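Local coordinates for SusD superfamily protein (Bacteroides thetaiotaomicron, PDB 3MCX) that is of unknown function but, as a zinc-binding member of the SusD family, probably binds glycans at the bacterial outer membrane, at residues A[117-128]-A[189-199]. Numbering follows the deposited sequence. Where two conformers were deposited one is given.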
ATOM      1  N   GLU A 117      -1.687 -27.568  -9.987  1.00  7.17           N
ATOM      2  CA  GLU A 117      -1.246 -27.028  -8.707  1.00  7.34           C
ATOM      3  C   GLU A 117       0.135 -26.404  -8.828  1.00  6.16           C
ATOM      4  O   GLU A 117       0.362 -25.346  -8.257  1.00  5.93           O
ATOM      5  CB  GLU A 117      -1.268 -28.095  -7.623  1.00  8.26           C
ATOM      6  CG  GLU A 117      -2.676 -28.342  -7.064  1.00 10.31           C
ATOM      7  CD  GLU A 117      -3.110 -27.167  -6.166  1.00 12.03           C
ATOM      8  OE1 GLU A 117      -2.724 -27.120  -4.985  1.00 15.71           O
ATOM      9  OE2 GLU A 117      -3.796 -26.264  -6.635  1.00 14.78           O
ATOM     10  N   LEU A 118       1.047 -27.054  -9.563  1.00  5.61           N
ATOM     11  CA  LEU A 118       2.382 -26.461  -9.797  1.00  6.13           C
ATOM     12  C   LEU A 118       2.246 -25.105 -10.474  1.00  5.46           C
ATOM     13  O   LEU A 118       2.919 -24.152 -10.120  1.00  5.52           O
ATOM     14  CB  LEU A 118       3.271 -27.364 -10.639  1.00  6.48           C
ATOM     15  CG  LEU A 118       3.746 -28.701 -10.002  1.00  7.53           C
ATOM     16  CD1 LEU A 118       4.288 -29.690 -11.039  1.00  7.36           C
ATOM     17  CD2 LEU A 118       4.761 -28.391  -8.894  1.00  9.99           C
ATOM     18  N   ASN A 119       1.331 -25.015 -11.427  1.00  5.33           N
ATOM     19  CA  ASN A 119       1.124 -23.771 -12.127  0.60  5.53           C
ATOM     20  C   ASN A 119       0.479 -22.694 -11.263  1.00  5.61           C
ATOM     21  O   ASN A 119       0.783 -21.510 -11.379  1.00  6.04           O
ATOM     22  CB  ASN A 119       0.286 -24.007 -13.366  0.60  5.78           C
ATOM     23  CG  ASN A 119       0.468 -22.929 -14.364  0.60  6.95           C
ATOM     24  OD1 ASN A 119       1.599 -22.577 -14.687  0.60  8.91           O
ATOM     25  ND2 ASN A 119      -0.634 -22.384 -14.863  0.60 11.66           N
ATOM     26  N   ARG A 120      -0.392 -23.111 -10.346  1.00  5.05           N
ATOM     27  CA  ARG A 120      -0.983 -22.153  -9.419  1.00  5.65           C
ATOM     28  C   ARG A 120       0.075 -21.556  -8.491  1.00  4.81           C
ATOM     29  O   ARG A 120       0.158 -20.356  -8.291  1.00  4.59           O
ATOM     30  CB  ARG A 120      -2.074 -22.852  -8.575  1.00  6.66           C
ATOM     31  CG  ARG A 120      -2.673 -21.919  -7.554  1.00  6.28           C
ATOM     32  CD  ARG A 120      -3.605 -22.568  -6.544  1.00  7.43           C
ATOM     33  NE  ARG A 120      -2.974 -23.673  -5.829  1.00  6.63           N
ATOM     34  CZ  ARG A 120      -2.130 -23.556  -4.801  1.00  8.67           C
ATOM     35  NH1 ARG A 120      -1.746 -22.365  -4.347  1.00  8.72           N
ATOM     36  NH2 ARG A 120      -1.637 -24.673  -4.245  1.00  8.92           N
ATOM     37  N   ILE A 121       0.894 -22.441  -7.918  1.00  5.14           N
ATOM     38  CA  ILE A 121       1.980 -21.997  -7.048  1.00  4.56           C
ATOM     39  C   ILE A 121       2.925 -21.067  -7.804  1.00  4.72           C
ATOM     40  O   ILE A 121       3.283 -20.027  -7.317  1.00  4.49           O
ATOM     41  CB  ILE A 121       2.733 -23.184  -6.466  1.00  3.86           C
ATOM     42  CG1 ILE A 121       1.810 -23.932  -5.495  1.00  3.57           C
ATOM     43  CG2 ILE A 121       4.042 -22.740  -5.777  1.00  5.85           C
ATOM     44  CD1 ILE A 121       2.311 -25.308  -5.102  1.00  4.93           C
ATOM     45  N   LYS A 122       3.271 -21.454  -9.034  1.00  4.22           N
ATOM     46  CA  LYS A 122       4.127 -20.587  -9.869  1.00  5.32           C
ATOM     47  C   LYS A 122       3.485 -19.226 -10.121  1.00  4.76           C
ATOM     48  O   LYS A 122       4.148 -18.184 -10.047  1.00  5.54           O
ATOM     49  CB  LYS A 122       4.379 -21.283 -11.189  1.00  6.00           C
ATOM     50  CG  LYS A 122       5.215 -20.509 -12.208  1.00  7.61           C
ATOM     51  CD  LYS A 122       5.283 -21.278 -13.519  1.00  9.82           C
ATOM     52  CE  LYS A 122       5.863 -20.446 -14.608  1.00 10.30           C
ATOM     53  NZ  LYS A 122       5.749 -21.175 -15.905  1.00  9.70           N
ATOM     54  N   SER A 123       2.194 -19.240 -10.415  1.00  4.95           N
ATOM     55  CA  SER A 123       1.485 -18.007 -10.706  1.00  5.40           C
ATOM     56  C   SER A 123       1.392 -17.064  -9.513  1.00  5.98           C
ATOM     57  O   SER A 123       1.552 -15.851  -9.638  1.00  6.64           O
ATOM     58  CB  SER A 123       0.088 -18.316 -11.217  1.00  5.76           C
ATOM     59  OG  SER A 123       0.184 -18.976 -12.471  1.00  7.18           O
ATOM     60  N   GLU A 124       1.100 -17.616  -8.336  1.00  5.59           N
ATOM     61  CA  GLU A 124       1.134 -16.818  -7.129  1.00  6.46           C
ATOM     62  C   GLU A 124       2.522 -16.224  -6.845  1.00  5.74           C
ATOM     63  O   GLU A 124       2.645 -15.056  -6.482  1.00  6.59           O
ATOM     64  CB  GLU A 124       0.634 -17.652  -5.946  1.00  6.31           C
ATOM     65  CG  GLU A 124      -0.855 -18.004  -6.066  1.00  5.55           C
ATOM     66  CD  GLU A 124      -1.396 -18.791  -4.894  1.00  7.49           C
ATOM     67  OE1 GLU A 124      -0.987 -18.497  -3.750  1.00  7.27           O
ATOM     68  OE2 GLU A 124      -2.240 -19.682  -5.126  1.00  6.71           O
ATOM     69  N   ALA A 125       3.561 -17.035  -7.037  1.00  5.00           N
ATOM     70  CA  ALA A 125       4.932 -16.528  -6.917  1.00  4.75           C
ATOM     71  C   ALA A 125       5.198 -15.373  -7.909  1.00  4.98           C
ATOM     72  O   ALA A 125       5.861 -14.407  -7.573  1.00  5.33           O
ATOM     73  CB  ALA A 125       5.941 -17.674  -7.133  1.00  4.64           C
ATOM     74  N   LEU A 126       4.703 -15.507  -9.133  1.00  5.54           N
ATOM     75  CA  LEU A 126       4.860 -14.474 -10.153  1.00  5.12           C
ATOM     76  C   LEU A 126       4.197 -13.189  -9.750  1.00  5.20           C
ATOM     77  O   LEU A 126       4.781 -12.111  -9.896  1.00  6.71           O
ATOM     78  CB  LEU A 126       4.321 -14.950 -11.523  1.00  5.85           C
ATOM     79  CG  LEU A 126       5.258 -15.807 -12.396  1.00  6.48           C
ATOM     80  CD1 LEU A 126       4.465 -16.431 -13.557  1.00  5.12           C
ATOM     81  CD2 LEU A 126       6.481 -14.951 -12.891  1.00  5.87           C
ATOM     82  N   VAL A 127       2.991 -13.271  -9.194  1.00  5.74           N
ATOM     83  CA  VAL A 127       2.312 -12.057  -8.745  1.00  5.90           C
ATOM     84  C   VAL A 127       3.102 -11.416  -7.597  1.00  5.70           C
ATOM     85  O   VAL A 127       3.316 -10.206  -7.569  1.00  7.48           O
ATOM     86  CB  VAL A 127       0.826 -12.242  -8.332  1.00  7.11           C
ATOM     87  CG1 VAL A 127       0.229 -10.866  -7.948  1.00  7.09           C
ATOM     88  CG2 VAL A 127       0.025 -12.816  -9.435  1.00  7.98           C
HETATM   89  N   MSE A 128       3.569 -12.238  -6.658  1.00  6.26           N
HETATM   90  CA  MSE A 128       4.386 -11.702  -5.577  0.50  6.26           C
HETATM   91  C   MSE A 128       5.685 -11.084  -6.093  1.00  6.86           C
HETATM   92  O   MSE A 128       6.143 -10.080  -5.567  1.00  7.17           O
HETATM   93  CB  MSE A 128       4.670 -12.777  -4.541  0.50  7.26           C
HETATM   94  CG  MSE A 128       5.404 -12.280  -3.326  0.50  8.29           C
HETATM   95 SE   MSE A 128       4.548 -10.818  -2.359  0.38  7.39          SE
HETATM   96  CE  MSE A 128       2.670 -11.231  -2.722  0.50 10.74           C
ATOM     97  N   GLY A 189      -3.172 -19.040 -14.425  1.00  7.76           N
ATOM     98  CA  GLY A 189      -2.888 -20.078 -13.448  1.00  7.15           C
ATOM     99  C   GLY A 189      -3.461 -19.873 -12.063  1.00  7.33           C
ATOM    100  O   GLY A 189      -3.427 -20.803 -11.268  1.00  7.95           O
ATOM    101  N   LEU A 190      -3.972 -18.679 -11.763  1.00  6.73           N
ATOM    102  CA  LEU A 190      -4.479 -18.346 -10.414  1.00  6.84           C
ATOM    103  C   LEU A 190      -5.884 -18.913 -10.201  1.00  6.80           C
ATOM    104  O   LEU A 190      -6.648 -19.127 -11.155  1.00  7.90           O
ATOM    105  CB  LEU A 190      -4.524 -16.838 -10.243  1.00  6.39           C
ATOM    106  CG  LEU A 190      -3.184 -16.092 -10.326  1.00  6.84           C
ATOM    107  CD1 LEU A 190      -3.393 -14.585 -10.370  1.00  5.65           C
ATOM    108  CD2 LEU A 190      -2.332 -16.430  -9.138  1.00  8.50           C
ATOM    109  N   ARG A 191      -6.224 -19.127  -8.934  1.00  7.35           N
ATOM    110  CA  ARG A 191      -7.565 -19.546  -8.553  0.50  7.32           C
ATOM    111  C   ARG A 191      -8.590 -18.501  -8.956  1.00  7.58           C
ATOM    112  O   ARG A 191      -8.315 -17.293  -8.855  1.00  7.56           O
ATOM    113  CB  ARG A 191      -7.670 -19.689  -7.033  0.50  7.89           C
ATOM    114  CG  ARG A 191      -6.847 -20.786  -6.436  0.50  8.51           C
ATOM    115  CD  ARG A 191      -7.330 -21.053  -5.027  0.50 10.56           C
ATOM    116  NE  ARG A 191      -6.354 -21.791  -4.232  0.50 12.15           N
ATOM    117  CZ  ARG A 191      -6.205 -23.109  -4.247  0.50 12.65           C
ATOM    118  NH1 ARG A 191      -6.961 -23.876  -5.034  0.50 11.45           N
ATOM    119  NH2 ARG A 191      -5.284 -23.650  -3.461  0.50 12.03           N
ATOM    120  N   GLN A 192      -9.767 -18.968  -9.364  1.00  8.05           N
ATOM    121  CA  GLN A 192     -10.933 -18.098  -9.575  1.00  8.55           C
ATOM    122  C   GLN A 192     -11.753 -17.943  -8.282  1.00  9.09           C
ATOM    123  O   GLN A 192     -12.466 -16.955  -8.109  1.00  8.91           O
ATOM    124  CB  GLN A 192     -11.813 -18.654 -10.687  1.00  8.97           C
ATOM    125  CG  GLN A 192     -11.168 -18.606 -12.097  1.00  9.58           C
ATOM    126  CD  GLN A 192     -11.139 -17.215 -12.701  1.00 10.70           C
ATOM    127  OE1 GLN A 192     -10.071 -16.701 -13.118  1.00 13.14           O
ATOM    128  NE2 GLN A 192     -12.285 -16.583 -12.731  1.00  9.21           N
ATOM    129  N   GLU A 193     -11.647 -18.922  -7.388  1.00  9.82           N
ATOM    130  CA  GLU A 193     -12.407 -18.892  -6.137  1.00 10.38           C
ATOM    131  C   GLU A 193     -11.748 -17.995  -5.110  1.00  9.96           C
ATOM    132  O   GLU A 193     -10.553 -17.657  -5.211  1.00  9.24           O
ATOM    133  CB  GLU A 193     -12.543 -20.301  -5.558  1.00 11.08           C
ATOM    134  CG  GLU A 193     -13.335 -21.242  -6.435  1.00 15.86           C
ATOM    135  CD  GLU A 193     -14.769 -20.736  -6.794  1.00 21.09           C
ATOM    136  OE1 GLU A 193     -15.479 -20.149  -5.947  1.00 26.10           O
ATOM    137  OE2 GLU A 193     -15.189 -20.922  -7.956  1.00 21.77           O
ATOM    138  N   THR A 194     -12.525 -17.608  -4.108  1.00  9.76           N
ATOM    139  CA  THR A 194     -11.964 -16.783  -3.051  0.50  9.92           C
ATOM    140  C   THR A 194     -10.859 -17.573  -2.351  1.00 10.15           C
ATOM    141  O   THR A 194     -10.909 -18.805  -2.227  1.00 10.54           O
ATOM    142  CB  THR A 194     -13.002 -16.257  -2.029  0.50 10.53           C
ATOM    143  OG1 THR A 194     -13.360 -17.313  -1.146  0.50 10.47           O
ATOM    144  CG2 THR A 194     -14.243 -15.680  -2.720  0.50  7.94           C
ATOM    145  N   SER A 195      -9.823 -16.838  -1.943  1.00  9.96           N
ATOM    146  CA  SER A 195      -8.617 -17.483  -1.435  0.50 10.19           C
ATOM    147  C   SER A 195      -8.033 -16.682  -0.267  1.00  9.24           C
ATOM    148  O   SER A 195      -7.125 -15.914  -0.416  1.00 11.96           O
ATOM    149  CB  SER A 195      -7.587 -17.662  -2.558  0.50 10.56           C
ATOM    150  OG  SER A 195      -6.728 -18.747  -2.244  0.50 11.17           O
ATOM    151  N   ASN A 196      -8.585 -16.903   0.921  1.00  8.68           N
ATOM    152  CA  ASN A 196      -8.175 -16.157   2.098  1.00  8.57           C
ATOM    153  C   ASN A 196      -6.718 -16.369   2.476  1.00  7.72           C
ATOM    154  O   ASN A 196      -6.324 -17.478   2.833  1.00  8.73           O
ATOM    155  CB  ASN A 196      -9.054 -16.553   3.308  1.00  7.94           C
ATOM    156  CG  ASN A 196     -10.503 -16.122   3.163  1.00 10.11           C
ATOM    157  OD1 ASN A 196     -10.860 -15.367   2.265  1.00 12.12           O
ATOM    158  ND2 ASN A 196     -11.346 -16.604   4.065  1.00 10.68           N
ATOM    159  N   GLY A 197      -5.902 -15.314   2.392  1.00  7.82           N
ATOM    160  CA  GLY A 197      -4.508 -15.379   2.792  1.00  7.75           C
ATOM    161  C   GLY A 197      -3.547 -15.405   1.637  1.00  9.53           C
ATOM    162  O   GLY A 197      -2.346 -15.317   1.854  1.00 11.19           O
ATOM    163  N   TYR A 198      -4.082 -15.545   0.418  1.00  8.86           N
ATOM    164  CA  TYR A 198      -3.299 -15.840  -0.792  0.50  9.91           C
ATOM    165  C   TYR A 198      -3.836 -15.064  -1.979  1.00  9.88           C
ATOM    166  O   TYR A 198      -4.943 -14.548  -1.937  1.00 11.58           O
ATOM    167  CB  TYR A 198      -3.411 -17.314  -1.137  0.50 10.06           C
ATOM    168  CG  TYR A 198      -3.029 -18.223  -0.020  0.50 11.75           C
ATOM    169  CD1 TYR A 198      -1.720 -18.293   0.407  0.50 14.19           C
ATOM    170  CD2 TYR A 198      -3.972 -19.012   0.618  0.50 13.32           C
ATOM    171  CE1 TYR A 198      -1.338 -19.140   1.418  0.50 14.77           C
ATOM    172  CE2 TYR A 198      -3.601 -19.857   1.647  0.50 13.62           C
ATOM    173  CZ  TYR A 198      -2.281 -19.913   2.038  0.50 14.16           C
ATOM    174  OH  TYR A 198      -1.892 -20.742   3.056  0.50 14.99           O
ATOM    175  N   ILE A 199      -3.055 -15.004  -3.059  1.00  9.16           N
ATOM    176  CA  ILE A 199      -3.418 -14.267  -4.258  1.00  9.00           C
ATOM    177  C   ILE A 199      -4.219 -15.115  -5.225  1.00  7.29           C
ATOM    178  O   ILE A 199      -3.778 -16.202  -5.601  1.00  7.16           O
ATOM    179  CB  ILE A 199      -2.145 -13.766  -4.978  1.00  8.42           C
ATOM    180  CG1 ILE A 199      -1.446 -12.745  -4.091  1.00  9.04           C
ATOM    181  CG2 ILE A 199      -2.489 -13.166  -6.336  1.00  9.50           C
ATOM    182  CD1 ILE A 199       0.015 -12.496  -4.478  1.00 10.48           C
TER
HETATM  183  O   HOH W   1      -0.495 -18.285 -15.781  0.50  8.50           O
HETATM  184  O   HOH W   2      -4.263 -18.667  -6.838  1.00  8.30           O
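Gly189 lies against the helix surface between Asn119, Arg120 and Ser123, where glycine, having no side chain, lets the backbone lie close on the helix. Its CA comes to 3.4 Å from Ser123 OG, while its carbonyl O takes a CA-H...O contact from Arg120 CA at 3.3 Å. Ser123, small enough for this approach, turns its hydroxyl back to Asn119 O. Leu190 starts away from the helix, but its branched end returns, CD2 resting on Ser123 CB and Glu124 CG and CD1 on Val127 CG2. In the conformer given, Arg191 reaches back, its NH2 above the rim of the Arg120 guanidinium, 3.3 Å from Arg120 NE, and Arg120 CD over the centre of its own, the planes 9° apart. This close approach of like charges is probably eased by Glu117 and Glu124, whose carboxylates meet the edge of Arg120; the bend at chi3 (55°) lets NE and NH2 grip Glu117 side-on while NH1 bonds Glu124 OE2. A water joins Glu124 OE2 to Arg191 N and Ile199 O, bridging both ends of the loop to the helix. Near the loop's return, Gly197 adopts the positive phi of a type II turn, and Tyr198 CB passes Glu124 OE1, which is bonded to Tyr32 OH. Ile199 closes the apolar end: CG2 and CD1 pack on Val127, and CD1 also reaches CE of Met128, a selenomethionine. The loop thus links helix 172-186 to helix 201-214 across one side of helix 115-140, with Ala204 and Leu207 of helix 201-214 against Val127; Met128 also touches Ile31 of helix 21-36 and Val94 of helix 81-106.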